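Local coordinates for protein CSP3 (Bacillus subtilis, PDB 5FIG) that binds and stores many Cu(I) ions in the bacterial cytosol, protecting the cell against copper toxicity, at the interface of chains A and B and the interface of chains A and C. Residues are numbered along the deposited sequence; one frame, centred on the assembly and turned at random. Chains: chain A/B/C, CSP3.

Contact 1: the interface of chains A and B. Residues chain A 55, 60-63, 66; chain B 41, 44, 69, 73.
The backbone N of A:Phe62 donates a hydrogen bond of 2.8 Å to OE1 of the B:Glu44 carboxylate. The bond is somewhat bent, 143° at the hydrogen, and meets OE1 on its syn side, tilted out of the carboxylate plane. B:Glu44 projects from helix 36-57 of chain B with CG anti to the backbone N (chi1 -159°) and its chain extended beyond, which carries the carboxylate across to the loop residues A:Ser60 to A:Phe62, just before helix 63-81 of chain A. The other oxygen, OE2, points at the A:Ser60 hydroxyl OG, but the modelled separation is too short to be trusted and the pairing is doubtful. OE1 also lies in the plane of the A:Phe62 ring, at its edge, 3.5 Å from CD1; ring and carboxylate planes stand 80° apart, and the two side chains run at about a right angle. The pyrrolidine of A:Pro61 lies alongside the same oxygen, its CD 3.3 Å from OE1. Carbon thus lies beside OE1, and the N-H of A:Phe62 would be expected to offset part of the carboxylate's charge. Apolar packing continues on the ring face: CG1 of B:Ile73 sits over it, 3.4 Å from the centroid and shifted toward the rim in a CH-pi contact, while CD1 of B:Ile73 reaches back to CB of A:Phe62. An alanine in place of A:Phe62 would keep the backbone N-H but would probably open a gap under B:Ile73 and strip the carboxylate of its ring-edge neighbour. Between two copies of CSP3, this patch is part of a two-fold interface, repeated with the chains exchanged, that may help build the deposited four-chain assembly. Farther out, CD2 of B:Leu41 meets CG of A:Pro61 at 3.6 Å and approaches CE1 of A:Phe62 at 4.0 Å.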
# COMPACT_ATOMS: atom_id res chain seq x y z
N ALA A 55 -1.45 -0.04 10.47
CA ALA A 55 -1.07 -0.91 11.57
C ALA A 55 -1.61 -0.43 12.90
O ALA A 55 -2.20 -1.21 13.67
CB ALA A 55 0.44 -1.04 11.66
N SER A 60 -2.58 -3.91 14.86
CA SER A 60 -1.92 -5.00 14.24
C SER A 60 -0.82 -5.55 15.21
O SER A 60 -0.23 -4.80 16.01
CB SER A 60 -1.52 -4.54 12.85
OG SER A 60 -0.31 -3.93 12.92
N PRO A 61 -0.60 -6.87 15.19
CA PRO A 61 0.34 -7.37 16.22
C PRO A 61 1.79 -6.90 16.00
O PRO A 61 2.60 -6.93 16.93
CB PRO A 61 0.21 -8.89 16.12
CG PRO A 61 -0.42 -9.17 14.80
CD PRO A 61 -1.30 -7.97 14.52
N PHE A 62 2.11 -6.45 14.81
CA PHE A 62 3.44 -5.89 14.55
C PHE A 62 3.47 -4.38 14.48
O PHE A 62 4.36 -3.77 13.91
CB PHE A 62 4.05 -6.58 13.34
CG PHE A 62 4.61 -7.94 13.71
CD1 PHE A 62 3.77 -9.03 13.87
CD2 PHE A 62 5.96 -8.10 14.04
CE1 PHE A 62 4.26 -10.30 14.21
CE2 PHE A 62 6.47 -9.36 14.43
CZ PHE A 62 5.61 -10.47 14.51
N MET A 63 2.46 -3.74 15.06
CA MET A 63 2.37 -2.28 15.03
C MET A 63 3.67 -1.63 15.55
O MET A 63 4.20 -0.70 14.95
CB MET A 63 1.17 -1.84 15.89
CG MET A 63 0.89 -0.37 16.11
SD MET A 63 -0.12 -0.10 17.55
CE MET A 63 1.18 -0.07 18.73
N ILE A 66 6.52 -1.99 13.05
CA ILE A 66 6.25 -1.16 11.88
C ILE A 66 6.54 0.32 12.22
O ILE A 66 7.18 1.03 11.42
CB ILE A 66 4.84 -1.39 11.32
CG1 ILE A 66 4.75 -2.81 10.73
CG2 ILE A 66 4.44 -0.30 10.32
CD1 ILE A 66 3.34 -3.28 10.45
N LEU B 41 -2.88 -11.86 11.44
CA LEU B 41 -1.54 -12.07 10.95
C LEU B 41 -1.48 -12.23 9.43
O LEU B 41 -0.49 -11.84 8.80
CB LEU B 41 -0.84 -13.25 11.67
CG LEU B 41 -0.38 -12.90 13.07
CD1 LEU B 41 -0.07 -14.14 13.89
CD2 LEU B 41 0.84 -12.00 13.06
N GLU B 44 -1.42 -8.77 7.93
CA GLU B 44 -0.15 -8.08 8.17
C GLU B 44 1.00 -8.72 7.42
O GLU B 44 1.86 -8.01 6.90
CB GLU B 44 0.19 -7.99 9.61
CG GLU B 44 1.18 -6.88 9.95
CD GLU B 44 1.18 -6.44 11.42
OE1 GLU B 44 1.09 -7.29 12.35
OE2 GLU B 44 1.27 -5.20 11.67
N LEU B 69 12.16 -7.50 9.12
CA LEU B 69 10.84 -7.37 9.69
C LEU B 69 9.88 -8.37 9.06
O LEU B 69 9.10 -9.00 9.75
CB LEU B 69 10.31 -5.93 9.51
CG LEU B 69 8.87 -5.71 9.91
CD1 LEU B 69 8.65 -6.00 11.35
CD2 LEU B 69 8.53 -4.23 9.63
N ILE B 73 7.54 -11.32 10.93
CA ILE B 73 6.09 -11.40 10.77
C ILE B 73 5.72 -12.75 10.13
O ILE B 73 4.76 -13.37 10.55
CB ILE B 73 5.57 -10.20 9.96
CG1 ILE B 73 5.83 -8.92 10.80
CG2 ILE B 73 4.09 -10.36 9.62
CD1 ILE B 73 5.44 -7.61 10.15

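Contact 2: the interface of chains A and C. Residues chain A 50, 53-54, 57-58; chain C 16-17, 20-21.
A:Gln57 and C:Asn20 face each other where helix 36-57 of one CSP3 chain meets helix 6-27 of another, in this cysteine-rich, DUF326-family helical bundle. The patch is part of a two-fold contact between copies, with its twin where the chains are exchanged, and may help to assemble the four chains. A hydrogen bond of 2.6 Å crosses from the amide ND2 of C:Asn20 to the amide oxygen OE1 of A:Gln57. It is nearly straight, 166° at the hydrogen. It uses the planes of both groups: ND2 lies in the carbonyl plane of A:Gln57 and OE1 in the amide plane of C:Asn20, although the two amides are turned 58° apart. The A:Gln57 CG is anti to its carbonyl carbon (chi1 -68°), and the extended chain beyond carries the amide over helix 6-27. Within chain A, the hydroxyl OG1 of A:Thr58 donates to the backbone O of A:Lys54 at 2.8 Å, which ties down the end of the helix and fixes the rotation of A:Thr58. Its methyl CG2 is thereby held toward C:Asn20, 3.6 Å from CG. Apolar and van der Waals contacts surround the amide pair. CB of A:Gln57 packs on CB of C:Asn20 at 3.4 Å, and the A:Gln57 amide lies across the backbone of C:Lys17, NE2 being 3.6 Å from CA. The extended side chain of C:Met16 runs out to place its methyl CE 3.6 Å from CG1 of A:Val53. At the other end of the patch the C:His21 ring turns its edge to the backbone O of A:Gln57, with CD2 3.4 Å away, while O of C:Lys17 lies above one face of that ring.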
# COMPACT_ATOMS: atom_id res chain seq x y z
N ALA A 50 1.88 5.47 5.50
CA ALA A 50 0.57 4.90 5.27
C ALA A 50 0.40 3.52 5.91
O ALA A 50 -0.62 3.18 6.54
CB ALA A 50 0.30 4.83 3.79
N VAL A 53 0.09 3.93 9.77
CA VAL A 53 -1.28 4.33 10.06
C VAL A 53 -2.23 3.13 10.08
O VAL A 53 -2.99 2.91 11.03
CB VAL A 53 -1.79 5.40 9.14
CG1 VAL A 53 -3.28 5.65 9.33
CG2 VAL A 53 -0.96 6.67 9.37
N LYS A 54 -2.14 2.31 9.04
CA LYS A 54 -2.99 1.13 8.99
C LYS A 54 -2.72 0.18 10.15
O LYS A 54 -3.66 -0.35 10.74
CB LYS A 54 -2.76 0.42 7.66
CG LYS A 54 -3.66 -0.75 7.44
CD LYS A 54 -3.27 -1.62 6.25
CE LYS A 54 -2.70 -0.87 5.05
NZ LYS A 54 -2.66 -1.78 3.89
N GLN A 57 -4.22 1.67 13.30
CA GLN A 57 -5.70 1.70 13.28
C GLN A 57 -6.31 0.32 13.41
O GLN A 57 -7.44 0.17 13.86
CB GLN A 57 -6.21 2.38 12.02
CG GLN A 57 -5.90 3.84 11.99
CD GLN A 57 -6.37 4.56 10.72
OE1 GLN A 57 -6.54 3.96 9.67
NE2 GLN A 57 -6.55 5.87 10.84
N THR A 58 -5.59 -0.71 12.95
CA THR A 58 -6.07 -2.06 12.97
C THR A 58 -5.53 -2.86 14.16
O THR A 58 -5.87 -4.04 14.27
CB THR A 58 -5.72 -2.87 11.68
OG1 THR A 58 -4.31 -2.95 11.54
CG2 THR A 58 -6.37 -2.22 10.41
N MET C 16 -10.79 5.58 5.92
CA MET C 16 -9.73 4.64 6.32
C MET C 16 -9.81 4.35 7.79
O MET C 16 -9.74 3.21 8.20
CB MET C 16 -8.37 5.21 6.00
CG MET C 16 -7.19 4.33 5.92
SD MET C 16 -5.81 5.46 5.70
CE MET C 16 -4.53 4.37 6.26
N LYS C 17 -9.90 5.42 8.58
CA LYS C 17 -10.00 5.25 10.00
C LYS C 17 -11.19 4.35 10.34
O LYS C 17 -11.11 3.46 11.14
CB LYS C 17 -10.14 6.62 10.67
CG LYS C 17 -10.29 6.57 12.17
CD LYS C 17 -10.38 7.98 12.75
CE LYS C 17 -10.53 7.87 14.25
NZ LYS C 17 -10.79 9.18 14.94
N ASN C 20 -10.77 0.71 9.08
CA ASN C 20 -9.78 -0.03 9.91
C ASN C 20 -10.31 -0.35 11.33
O ASN C 20 -10.07 -1.41 11.87
CB ASN C 20 -8.46 0.74 9.99
CG ASN C 20 -7.65 0.65 8.72
OD1 ASN C 20 -7.73 -0.35 8.05
ND2 ASN C 20 -6.88 1.69 8.39
N HIS C 21 -11.00 0.62 11.94
CA HIS C 21 -11.65 0.37 13.20
C HIS C 21 -12.70 -0.74 13.14
O HIS C 21 -12.78 -1.58 14.04
CB HIS C 21 -12.27 1.68 13.76
CG HIS C 21 -11.22 2.60 14.31
ND1 HIS C 21 -11.50 3.91 14.63
CD2 HIS C 21 -9.88 2.45 14.53
CE1 HIS C 21 -10.41 4.52 15.08
NE2 HIS C 21 -9.41 3.65 15.04

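The centres of the C-alpha atoms of contact 1 and contact 2 are about 12 Å apart, and both draw on the same stretch of chain A. Contact 2 uses the last turns of helix 36-57 and A:Thr58 just beyond it; contact 1 takes up the chain at A:Ser60 and passes into helix 63-81. Chain B answers with helices 36-57 and 63-81, chain C with helix 6-27. One helix-to-helix connection thus touches two neighbours, and since each interface is two-fold, the pair could together hold the four copies of the deposited assembly, which may or may not be the form present in the cell.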